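Local coordinates for DNA primase (Helicobacter pylori, PDB 4EHS), which synthesises the short RNA primers that start DNA replication and stimulates the helicase DnaB, which is bound by the C-terminal domain described here, at residues L36-L41 / D68-E73; L48-G53 / G94-E99; S57-H62 / R101-R106; I136-L139 / L144-I147. All coordinates share one frame; numbering follows the deposited sequence.

Interaction 1 (L36-L41 / D68-E73)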
loop_
_atom_site.group_PDB
_atom_site.type_symbol
_atom_site.label_atom_id
_atom_site.label_comp_id
_atom_site.label_asym_id
_atom_site.label_seq_id
_atom_site.Cartn_x
_atom_site.Cartn_y
_atom_site.Cartn_z
ATOM N N LEU A 36 16.295 -1.923 -13.676
ATOM C CA LEU A 36 17.277 -2.213 -12.631
ATOM C C LEU A 36 16.591 -2.878 -11.469
ATOM O O LEU A 36 17.059 -3.908 -11.005
ATOM C CB LEU A 36 18.101 -0.987 -12.260
ATOM C CG LEU A 36 19.206 -1.155 -11.230
ATOM C CD1 LEU A 36 20.278 -2.082 -11.785
ATOM C CD2 LEU A 36 19.792 0.226 -10.917
ATOM N N VAL A 37 15.460 -2.295 -11.080
ATOM C CA VAL A 37 14.716 -2.779 -9.913
ATOM C C VAL A 37 14.266 -4.223 -10.228
ATOM O O VAL A 37 14.466 -5.126 -9.397
ATOM C CB VAL A 37 13.555 -1.805 -9.554
ATOM C CG1 VAL A 37 12.604 -2.516 -8.605
ATOM C CG2 VAL A 37 14.089 -0.559 -8.824
ATOM N N ILE A 38 13.710 -4.474 -11.419
ATOM C CA ILE A 38 13.196 -5.781 -11.739
ATOM C C ILE A 38 14.346 -6.794 -11.846
ATOM O O ILE A 38 14.192 -7.988 -11.525
ATOM C CB ILE A 38 12.346 -5.721 -13.008
ATOM C CG1 ILE A 38 11.051 -4.909 -12.683
ATOM C CG2 ILE A 38 11.922 -7.143 -13.446
ATOM C CD1 ILE A 38 10.275 -4.534 -13.936
ATOM N N ARG A 39 15.462 -6.288 -12.380
ATOM C CA ARG A 39 16.645 -7.201 -12.536
ATOM C C ARG A 39 17.110 -7.731 -11.144
ATOM O O ARG A 39 17.484 -8.943 -10.961
ATOM C CB ARG A 39 17.766 -6.420 -13.282
ATOM C CG ARG A 39 18.984 -7.397 -13.419
ATOM C CD ARG A 39 18.651 -8.625 -14.268
ATOM N NE ARG A 39 19.975 -9.286 -14.397
ATOM C CZ ARG A 39 20.772 -9.056 -15.424
ATOM N NH1 ARG A 39 20.298 -8.442 -16.535
ATOM N NH2 ARG A 39 22.029 -9.570 -15.384
ATOM N N TYR A 40 17.127 -6.849 -10.150
ATOM C CA TYR A 40 17.418 -7.280 -8.771
ATOM C C TYR A 40 16.411 -8.353 -8.336
ATOM O O TYR A 40 16.805 -9.368 -7.727
ATOM C CB TYR A 40 17.276 -6.153 -7.790
ATOM C CG TYR A 40 18.543 -5.323 -7.577
ATOM C CD1 TYR A 40 19.573 -5.812 -6.799
ATOM C CD2 TYR A 40 18.680 -4.071 -8.161
ATOM C CE1 TYR A 40 20.743 -5.042 -6.557
ATOM C CE2 TYR A 40 19.837 -3.296 -7.943
ATOM C CZ TYR A 40 20.899 -3.822 -7.168
ATOM O OH TYR A 40 22.034 -3.073 -6.937
ATOM N N LEU A 41 15.117 -8.107 -8.563
ATOM C CA LEU A 41 14.081 -9.145 -8.216
ATOM C C LEU A 41 14.263 -10.467 -8.977
ATOM O O LEU A 41 13.990 -11.553 -8.423
ATOM C CB LEU A 41 12.678 -8.618 -8.529
ATOM C CG LEU A 41 12.465 -7.201 -7.981
ATOM C CD1 LEU A 41 11.027 -6.894 -8.357
ATOM C CD2 LEU A 41 12.619 -7.005 -6.461
ATOM N N ASP A 68 4.809 -8.007 -14.083
ATOM C CA ASP A 68 3.702 -8.954 -14.035
ATOM C C ASP A 68 4.176 -10.393 -14.258
ATOM O O ASP A 68 3.735 -11.298 -13.560
ATOM C CB ASP A 68 2.624 -8.556 -15.086
ATOM C CG ASP A 68 1.734 -7.429 -14.593
ATOM O OD1 ASP A 68 1.697 -7.173 -13.376
ATOM O OD2 ASP A 68 1.114 -6.787 -15.445
ATOM N N ALA A 69 5.001 -10.632 -15.270
ATOM C CA ALA A 69 5.435 -11.979 -15.582
ATOM C C ALA A 69 6.255 -12.557 -14.443
ATOM O O ALA A 69 6.152 -13.753 -14.132
ATOM C CB ALA A 69 6.217 -12.016 -16.892
ATOM N N LEU A 70 7.070 -11.713 -13.819
ATOM C CA LEU A 70 7.915 -12.143 -12.710
ATOM C C LEU A 70 7.079 -12.498 -11.485
ATOM O O LEU A 70 7.504 -13.285 -10.639
ATOM C CB LEU A 70 8.929 -11.054 -12.357
ATOM C CG LEU A 70 9.674 -11.227 -11.032
ATOM C CD1 LEU A 70 10.522 -12.489 -11.052
ATOM C CD2 LEU A 70 10.531 -10.005 -10.734
ATOM N N CYS A 71 5.890 -11.914 -11.395
ATOM C CA CYS A 71 4.998 -12.164 -10.280
ATOM C C CYS A 71 4.316 -13.487 -10.470
ATOM O O CYS A 71 4.057 -14.201 -9.477
ATOM C CB CYS A 71 3.952 -11.060 -10.206
ATOM S SG CYS A 71 4.650 -9.639 -9.432
ATOM N N GLN A 72 4.019 -13.833 -11.718
ATOM C CA GLN A 72 3.354 -15.095 -12.025
ATOM C C GLN A 72 4.359 -16.163 -12.440
ATOM O O GLN A 72 4.025 -17.093 -13.174
ATOM C CB GLN A 72 2.312 -14.895 -13.128
ATOM C CG GLN A 72 1.637 -13.534 -13.107
ATOM C CD GLN A 72 0.977 -13.191 -14.426
ATOM O OE1 GLN A 72 0.745 -12.022 -14.733
ATOM N NE2 GLN A 72 0.667 -14.213 -15.217
ATOM N N GLU A 73 5.594 -16.024 -11.966
ATOM C CA GLU A 73 6.643 -16.972 -12.285
ATOM C C GLU A 73 6.594 -17.439 -13.717
ATOM O O GLU A 73 6.771 -18.638 -13.954
ATOM C CB GLU A 73 6.689 -18.216 -11.354
ATOM C CG GLU A 73 7.699 -18.106 -10.272
ATOM C CD GLU A 73 7.526 -19.179 -9.203
ATOM O OE1 GLU A 73 8.559 -19.609 -8.678
ATOM O OE2 GLU A 73 6.371 -19.577 -8.911
#
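The carbonyl oxygen of Leu70, in the last turn of helix 64-71, accepts a hydrogen bond from NH1 of Arg45, while the side chain of the same residue reaches toward helix 30-43. Its branch atom CG stands anti to the backbone N (chi1 167°), which extends the leucine from its helix and sends CD2 between Leu41 and Ile38. This one methyl does all the close touching from its side. It lies 3.4 Å from CB of Leu41, tighter than ordinary van der Waals contact, and 3.9 Å from CD1 of the same residue, so it presses on the base and meets one tip of that side chain. The two leucines run roughly perpendicular. Ile38, by contrast, passes Leu70 in the opposite direction and offers CG2 at a looser 4.2 Å from CD2. Branched aliphatic groups suit the place: all three residues are buried, and their contact is wholly apolar. Around them Leu80 touches Leu70, Leu83 touches Ile38, and Leu41 also meets Leu48 and Ala51 of helix 45-51. Methyl groups from successive helices filling a shared interior in this way are typical of a helical bundle, here part of the helicase-binding C-terminal domain of DnaG primase.

Interaction 2 (L48-G53 / G94-E99)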
loop_
_atom_site.group_PDB
_atom_site.type_symbol
_atom_site.label_atom_id
_atom_site.label_comp_id
_atom_site.label_asym_id
_atom_site.label_seq_id
_atom_site.Cartn_x
_atom_site.Cartn_y
_atom_site.Cartn_z
ATOM N N LEU A 48 11.953 -9.748 -4.074
ATOM C CA LEU A 48 10.567 -9.622 -4.510
ATOM C C LEU A 48 9.682 -9.655 -3.247
ATOM O O LEU A 48 8.726 -8.881 -3.126
ATOM C CB LEU A 48 10.195 -10.747 -5.483
ATOM C CG LEU A 48 8.707 -10.644 -5.979
ATOM C CD1 LEU A 48 8.462 -9.356 -6.762
ATOM C CD2 LEU A 48 8.475 -11.839 -6.893
ATOM N N ASP A 49 9.974 -10.568 -2.307
ATOM C CA ASP A 49 9.184 -10.633 -1.058
ATOM C C ASP A 49 9.118 -9.264 -0.377
ATOM O O ASP A 49 8.050 -8.806 0.023
ATOM C CB ASP A 49 9.787 -11.658 -0.082
ATOM C CG ASP A 49 9.905 -13.084 -0.691
ATOM O OD1 ASP A 49 9.303 -13.429 -1.731
ATOM O OD2 ASP A 49 10.692 -13.863 -0.097
ATOM N N LEU A 50 10.272 -8.595 -0.261
ATOM C CA LEU A 50 10.309 -7.260 0.319
ATOM C C LEU A 50 9.511 -6.285 -0.556
ATOM O O LEU A 50 8.668 -5.494 -0.068
ATOM C CB LEU A 50 11.768 -6.782 0.396
ATOM C CG LEU A 50 11.893 -5.350 0.939
ATOM C CD1 LEU A 50 11.376 -5.265 2.361
ATOM C CD2 LEU A 50 13.341 -4.888 0.870
ATOM N N ALA A 51 9.802 -6.298 -1.853
ATOM C CA ALA A 51 9.296 -5.230 -2.739
ATOM C C ALA A 51 7.768 -5.277 -2.779
ATOM O O ALA A 51 7.140 -4.239 -2.849
ATOM C CB ALA A 51 9.837 -5.343 -4.154
ATOM N N VAL A 52 7.153 -6.479 -2.705
ATOM C CA VAL A 52 5.679 -6.497 -2.844
ATOM C C VAL A 52 4.968 -5.882 -1.604
ATOM O O VAL A 52 3.768 -5.642 -1.688
ATOM C CB VAL A 52 5.097 -7.911 -3.204
ATOM C CG1 VAL A 52 5.691 -8.357 -4.534
ATOM C CG2 VAL A 52 5.430 -8.830 -2.075
ATOM N N GLY A 53 5.716 -5.598 -0.539
ATOM C CA GLY A 53 5.274 -4.768 0.606
ATOM C C GLY A 53 5.037 -3.305 0.244
ATOM O O GLY A 53 4.318 -2.595 0.974
ATOM N N GLY A 94 23.963 -5.143 -1.581
ATOM C CA GLY A 94 23.386 -4.094 -0.725
ATOM C C GLY A 94 22.838 -2.904 -1.484
ATOM O O GLY A 94 22.566 -1.892 -0.907
ATOM N N GLY A 95 22.702 -3.009 -2.797
ATOM C CA GLY A 95 22.304 -1.862 -3.585
ATOM C C GLY A 95 20.825 -1.791 -3.923
ATOM O O GLY A 95 20.380 -0.736 -4.391
ATOM N N PHE A 96 20.062 -2.873 -3.668
ATOM C CA PHE A 96 18.648 -2.944 -4.095
ATOM C C PHE A 96 17.749 -1.864 -3.436
ATOM O O PHE A 96 16.944 -1.193 -4.119
ATOM C CB PHE A 96 18.046 -4.265 -3.675
ATOM C CG PHE A 96 16.578 -4.375 -3.992
ATOM C CD1 PHE A 96 16.136 -4.310 -5.325
ATOM C CD2 PHE A 96 15.622 -4.459 -2.932
ATOM C CE1 PHE A 96 14.773 -4.383 -5.611
ATOM C CE2 PHE A 96 14.284 -4.537 -3.236
ATOM C CZ PHE A 96 13.861 -4.473 -4.539
ATOM N N GLU A 97 17.830 -1.768 -2.102
ATOM C CA GLU A 97 16.908 -0.876 -1.440
ATOM C C GLU A 97 17.045 0.576 -1.846
ATOM O O GLU A 97 16.047 1.272 -1.906
ATOM C CB GLU A 97 17.016 -1.002 0.084
ATOM C CG GLU A 97 16.338 -2.270 0.467
ATOM C CD GLU A 97 16.241 -2.462 1.971
ATOM O OE1 GLU A 97 16.144 -1.420 2.711
ATOM O OE2 GLU A 97 16.163 -3.655 2.375
ATOM N N LYS A 98 18.244 1.053 -2.143
ATOM C CA LYS A 98 18.391 2.435 -2.641
ATOM C C LYS A 98 17.680 2.631 -3.987
ATOM O O LYS A 98 17.061 3.654 -4.204
ATOM C CB LYS A 98 19.865 2.764 -2.784
ATOM C CG LYS A 98 20.167 4.112 -3.382
ATOM C CD LYS A 98 21.587 4.066 -3.930
ATOM C CE LYS A 98 22.195 5.435 -4.184
ATOM N NZ LYS A 98 22.068 5.820 -5.616
ATOM N N GLU A 99 17.727 1.635 -4.888
ATOM C CA GLU A 99 17.045 1.786 -6.166
ATOM C C GLU A 99 15.551 1.616 -5.966
ATOM O O GLU A 99 14.808 2.302 -6.646
ATOM C CB GLU A 99 17.476 0.714 -7.169
ATOM C CG GLU A 99 18.994 0.545 -7.391
ATOM C CD GLU A 99 19.725 1.832 -7.691
ATOM O OE1 GLU A 99 19.068 2.832 -8.051
ATOM O OE2 GLU A 99 20.996 1.845 -7.543
#
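Leu50 and Ala51 on helix 45-51 face Phe96 and Glu97 on helix 96-117, a helix-helix contact in the all-helical helicase-binding domain of DnaG. The aromatic part is made at the rim of the Phe96 ring. With CG anti to the backbone N (chi1 176°), the phenylalanine heads toward helix 45-51, and near the plane of the ring its edge meets two methyls: CZ is 4.1 Å from CB of Ala51, and CE2 is 4.2 Å from CD2 of Leu50. The short side chain of alanine leaves room for the bulky ring to reach helix 45-51. The ring also meets that of Tyr40, the planes inclined by about 60°, and touches Leu41, so Phe96 belongs to the buried interior. Leu48 meets Leu41 and also Ile127 of the second subunit. The other kind of contact is aliphatic against a carboxylate arm, at the more exposed border. Glu97, extended beyond CG, comes across Leu50 at about a right angle and passes its methylene and carboxylate along one methyl. Glutamate suits this border, with a methylene to lay on leucine and an exposed charge. CD2 of Leu50 lies 4.0 Å from CG of Glu97 and 3.4 Å from its OE2.

Interaction 3 (S57-H62 / R101-R106)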
loop_
_atom_site.group_PDB
_atom_site.type_symbol
_atom_site.label_atom_id
_atom_site.label_comp_id
_atom_site.label_asym_id
_atom_site.label_seq_id
_atom_site.Cartn_x
_atom_site.Cartn_y
_atom_site.Cartn_z
ATOM N N SER A 57 2.301 -3.617 -9.605
ATOM C CA SER A 57 2.383 -3.485 -11.021
ATOM C C SER A 57 2.086 -2.072 -11.572
ATOM O O SER A 57 2.820 -1.583 -12.443
ATOM C CB SER A 57 1.422 -4.533 -11.608
ATOM O OG SER A 57 1.346 -4.370 -12.967
ATOM N N GLY A 58 1.045 -1.397 -11.058
ATOM C CA GLY A 58 0.701 -0.001 -11.410
ATOM C C GLY A 58 1.783 1.063 -11.310
ATOM O O GLY A 58 1.692 2.093 -11.980
ATOM N N VAL A 59 2.818 0.793 -10.533
ATOM C CA VAL A 59 3.871 1.741 -10.267
ATOM C C VAL A 59 4.709 1.933 -11.529
ATOM O O VAL A 59 5.167 3.036 -11.818
ATOM C CB VAL A 59 4.752 1.304 -9.092
ATOM C CG1 VAL A 59 5.882 2.288 -8.888
ATOM C CG2 VAL A 59 3.954 1.290 -7.791
ATOM N N PHE A 60 4.827 0.848 -12.287
ATOM C CA PHE A 60 5.719 0.805 -13.491
ATOM C C PHE A 60 5.063 1.453 -14.690
ATOM O O PHE A 60 3.937 1.091 -15.043
ATOM C CB PHE A 60 6.063 -0.656 -13.827
ATOM C CG PHE A 60 6.915 -1.306 -12.778
ATOM C CD1 PHE A 60 8.326 -1.191 -12.877
ATOM C CD2 PHE A 60 6.376 -1.995 -11.666
ATOM C CE1 PHE A 60 9.156 -1.721 -11.902
ATOM C CE2 PHE A 60 7.227 -2.535 -10.685
ATOM C CZ PHE A 60 8.627 -2.412 -10.799
ATOM N N LEU A 61 5.771 2.386 -15.315
ATOM C CA LEU A 61 5.311 3.038 -16.558
ATOM C C LEU A 61 5.953 2.448 -17.809
ATOM O O LEU A 61 5.455 2.719 -18.916
ATOM C CB LEU A 61 5.578 4.534 -16.521
ATOM C CG LEU A 61 5.082 5.298 -15.286
ATOM C CD1 LEU A 61 5.187 6.807 -15.478
ATOM C CD2 LEU A 61 3.676 4.853 -14.971
ATOM N N HIS A 62 7.006 1.645 -17.633
ATOM C CA HIS A 62 7.752 1.117 -18.789
ATOM C C HIS A 62 7.850 -0.343 -18.818
ATOM O O HIS A 62 7.902 -0.928 -19.905
ATOM C CB HIS A 62 9.149 1.724 -18.858
ATOM C CG HIS A 62 9.139 3.211 -18.962
ATOM N ND1 HIS A 62 8.823 3.865 -20.138
ATOM C CD2 HIS A 62 9.367 4.188 -18.012
ATOM C CE1 HIS A 62 8.850 5.204 -19.903
ATOM N NE2 HIS A 62 9.208 5.412 -18.642
ATOM N N ARG A 101 13.925 2.557 -3.311
ATOM C CA ARG A 101 13.523 3.826 -2.710
ATOM C C ARG A 101 13.438 4.933 -3.783
ATOM O O ARG A 101 12.528 5.777 -3.777
ATOM C CB ARG A 101 14.491 4.244 -1.563
ATOM C CG ARG A 101 14.233 3.638 -0.182
ATOM C CD ARG A 101 14.931 4.404 1.007
ATOM N NE ARG A 101 16.314 4.696 0.696
ATOM C CZ ARG A 101 17.323 3.809 0.777
ATOM N NH1 ARG A 101 17.123 2.586 1.267
ATOM N NH2 ARG A 101 18.559 4.190 0.410
ATOM N N LEU A 102 14.374 4.936 -4.730
ATOM C CA LEU A 102 14.324 5.976 -5.764
ATOM C C LEU A 102 13.147 5.807 -6.695
ATOM O O LEU A 102 12.539 6.789 -7.042
ATOM C CB LEU A 102 15.670 5.929 -6.533
ATOM C CG LEU A 102 15.838 6.991 -7.609
ATOM C CD1 LEU A 102 15.882 8.332 -6.912
ATOM C CD2 LEU A 102 17.130 6.708 -8.451
ATOM N N LEU A 103 12.773 4.554 -7.029
ATOM C CA LEU A 103 11.615 4.327 -7.838
ATOM C C LEU A 103 10.347 4.849 -7.140
ATOM O O LEU A 103 9.509 5.526 -7.767
ATOM C CB LEU A 103 11.453 2.816 -8.096
ATOM C CG LEU A 103 10.305 2.480 -9.044
ATOM C CD1 LEU A 103 10.679 2.926 -10.416
ATOM C CD2 LEU A 103 10.197 0.955 -8.989
ATOM N N ILE A 104 10.240 4.535 -5.846
ATOM C CA ILE A 104 9.077 5.010 -5.081
ATOM C C ILE A 104 9.074 6.518 -4.966
ATOM O O ILE A 104 7.996 7.121 -5.143
ATOM C CB ILE A 104 9.006 4.324 -3.712
ATOM C CG1 ILE A 104 8.829 2.805 -3.893
ATOM C CG2 ILE A 104 7.809 4.865 -2.881
ATOM C CD1 ILE A 104 9.155 2.037 -2.591
ATOM N N LEU A 105 10.228 7.101 -4.622
ATOM C CA LEU A 105 10.382 8.587 -4.563
ATOM C C LEU A 105 9.931 9.226 -5.864
ATOM O O LEU A 105 9.075 10.156 -5.839
ATOM C CB LEU A 105 11.819 9.020 -4.180
ATOM C CG LEU A 105 12.139 10.531 -4.187
ATOM C CD1 LEU A 105 11.487 11.257 -3.036
ATOM C CD2 LEU A 105 13.626 10.786 -4.161
ATOM N N ARG A 106 10.421 8.744 -7.009
ATOM C CA ARG A 106 9.863 9.190 -8.290
ATOM C C ARG A 106 8.359 9.132 -8.478
ATOM O O ARG A 106 7.736 10.112 -8.952
ATOM C CB ARG A 106 10.552 8.531 -9.467
ATOM C CG ARG A 106 12.009 9.026 -9.413
ATOM C CD ARG A 106 12.675 8.782 -10.729
ATOM N NE ARG A 106 14.072 9.314 -10.743
ATOM C CZ ARG A 106 14.873 9.047 -11.782
ATOM N NH1 ARG A 106 14.403 8.337 -12.805
ATOM N NH2 ARG A 106 16.108 9.468 -11.781
#
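Leu103 of helix 96-117 reaches toward the 3-10 turn 57-59 and the residue after it, meeting the branched side chain of Val59 and the flat ring of Phe60. A chi1 of -175° turns CG of Leu103 away from the backbone N, and CD2 then falls beside the aromatic ring. That methyl sits 4.1 Å from CE1 and likewise 4.1 Å from CZ of Phe60, equally distant from the two atoms. The side chains of leucine and phenylalanine cross nearly at right angles. Val59 points directly at the helix and brings CG1 to 4.4 Å from CG of Leu103, a loose approach at the branch point of the leucine. The contact lies about 3 Å from the centre of the chain, where the connection between helices 45-51 and 64-71 is folded in against the long helix of this helicase-binding domain; nonpolar side chains fit such a buried place. Phe60 is set by its own turn: its backbone N bonds to Ser57 O at 3.2 Å, and the same oxygen lies in the ring plane, at the edge, 3.7 Å from CD2 of Phe60. Just after the turn, the two carboxylate oxygens of Glu34 accept the N-H groups of Leu61 and His62, tying the loop to helix 30-43. The phenylalanine ring is further stacked with that of Phe67 and touches Ile38, whereas Val59 also meets Ile147 from the C-terminal tail.

Interaction 4 (I136-L139 / L144-I147)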
loop_
_atom_site.group_PDB
_atom_site.type_symbol
_atom_site.label_atom_id
_atom_site.label_comp_id
_atom_site.label_asym_id
_atom_site.label_seq_id
_atom_site.Cartn_x
_atom_site.Cartn_y
_atom_site.Cartn_z
ATOM N N ILE A 136 7.781 11.530 0.516
ATOM C CA ILE A 136 9.017 12.067 -0.069
ATOM C C ILE A 136 9.989 12.384 1.076
ATOM O O ILE A 136 11.162 12.064 0.983
ATOM C CB ILE A 136 8.701 13.281 -0.982
ATOM C CG1 ILE A 136 7.968 12.819 -2.276
ATOM C CG2 ILE A 136 9.991 14.069 -1.345
ATOM C CD1 ILE A 136 7.321 13.966 -3.082
HETATM N N MSE A 137 9.491 12.991 2.148
HETATM C CA MSE A 137 10.330 13.287 3.305
HETATM C C MSE A 137 10.969 12.011 3.850
HETATM O O MSE A 137 12.189 11.918 3.978
HETATM C CB MSE A 137 9.512 13.976 4.398
HETATM C CG MSE A 137 10.351 14.586 5.509
HETATM SE SE MSE A 137 9.270 15.474 6.867
HETATM C CE MSE A 137 8.254 13.934 7.500
ATOM N N LYS A 138 10.128 11.031 4.166
ATOM C CA LYS A 138 10.576 9.735 4.679
ATOM C C LYS A 138 11.537 9.039 3.743
ATOM O O LYS A 138 12.544 8.502 4.212
ATOM C CB LYS A 138 9.405 8.831 5.029
ATOM C CG LYS A 138 8.706 9.266 6.287
ATOM C CD LYS A 138 7.382 8.576 6.481
ATOM C CE LYS A 138 6.725 9.102 7.757
ATOM N NZ LYS A 138 6.184 7.972 8.556
ATOM N N LEU A 139 11.238 9.038 2.446
ATOM C CA LEU A 139 12.088 8.337 1.499
ATOM C C LEU A 139 13.460 8.955 1.581
ATOM O O LEU A 139 14.471 8.251 1.670
ATOM C CB LEU A 139 11.492 8.328 0.093
ATOM C CG LEU A 139 10.235 7.412 0.001
ATOM C CD1 LEU A 139 9.170 7.789 -1.051
ATOM C CD2 LEU A 139 10.687 5.984 -0.320
ATOM N N LEU A 144 11.552 3.163 3.552
ATOM C CA LEU A 144 10.695 2.761 2.458
ATOM C C LEU A 144 9.261 3.129 2.838
ATOM O O LEU A 144 8.882 3.120 4.049
ATOM C CB LEU A 144 10.786 1.235 2.230
ATOM C CG LEU A 144 12.030 0.822 1.470
ATOM C CD1 LEU A 144 12.364 -0.671 1.499
ATOM C CD2 LEU A 144 11.754 1.235 0.017
ATOM N N VAL A 145 8.454 3.440 1.841
ATOM C CA VAL A 145 7.046 3.836 2.087
ATOM C C VAL A 145 6.268 3.137 0.992
ATOM O O VAL A 145 6.700 3.119 -0.167
ATOM C CB VAL A 145 6.829 5.373 1.957
ATOM C CG1 VAL A 145 5.383 5.776 2.210
ATOM C CG2 VAL A 145 7.748 6.098 2.939
ATOM N N ALA A 146 5.137 2.538 1.363
ATOM C CA ALA A 146 4.253 1.821 0.432
ATOM C C ALA A 146 3.461 2.744 -0.464
ATOM O O ALA A 146 2.999 3.806 -0.014
ATOM C CB ALA A 146 3.287 0.962 1.259
ATOM N N ILE A 147 3.278 2.366 -1.726
ATOM C CA ILE A 147 2.297 2.993 -2.628
ATOM C C ILE A 147 0.952 2.236 -2.627
ATOM O O ILE A 147 0.808 1.184 -3.317
ATOM C CB ILE A 147 2.838 2.937 -4.086
ATOM C CG1 ILE A 147 4.183 3.623 -4.089
ATOM C CG2 ILE A 147 1.813 3.461 -5.116
ATOM C CD1 ILE A 147 4.997 3.433 -5.369
#
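The chain turns back on itself so that the extended residues Leu144 and Val145 pass beside the end of helix 122-140, with CA of Leu139 only 5.8 Å from CA of Leu144. Val145 carries the side-chain contact. Its bond to CB points at the helix, and with CG1 anti to the backbone N (chi1 180°) the other methyl, CG2, comes to lie between two neighbouring helix residues. CG2 is 3.8 Å from CB of Lys138 and 4.1 Å from CG of Leu139. A compact, beta-branched residue suits this position, since it favours extended backbone and places a methyl close to the main chain. Lys138 serves here through the base of its side chain; the remainder leads away from the tail, so the apolar part packs while the ammonium end departs. Leu139 leans in the other way: its bond to CB runs past the tail, but CD2 comes within 4.0 Å of the backbone N of Val145 and 4.3 Å of CA of Leu144. The leucine thus packs on main chain as well as on side chain. That N of Val145 is buried with no hydrogen-bonding partner in the model. Leu144 turns its own side chain from helix 122-140, toward Arg101 of helix 96-117 and toward Tyr54. Ala146 meets Ala146 of the second subunit, and Ile147 bonds through its backbone to Tyr54. The C-terminal tail of the helicase-binding domain thus folds back on the hairpin 96-117/122-140 and runs on to the loop after helix 45-51.

Overall arrangement
From the N terminus, helix 30-43, helix 45-51 and the turn at 57-62 each supply the first half of a contact before any is closed. Interaction 1 closes at 68-73, interaction 2 at 94-99 and interaction 3 at 101-106, so these three cross one another instead of nesting. Interactions 2 and 3 share helix 96-117, and interaction 1 packs on both, through Leu36 on Glu99 of interaction 2 and Val37 on Leu103 of interaction 3. Interaction 4 follows in series as a short local closure at the C terminus. Its tail returns to interaction 2 where Ala146 touches Gly53, linking the helical hairpin 96-117/122-140 with the connection between helices 45-51 and 64-71.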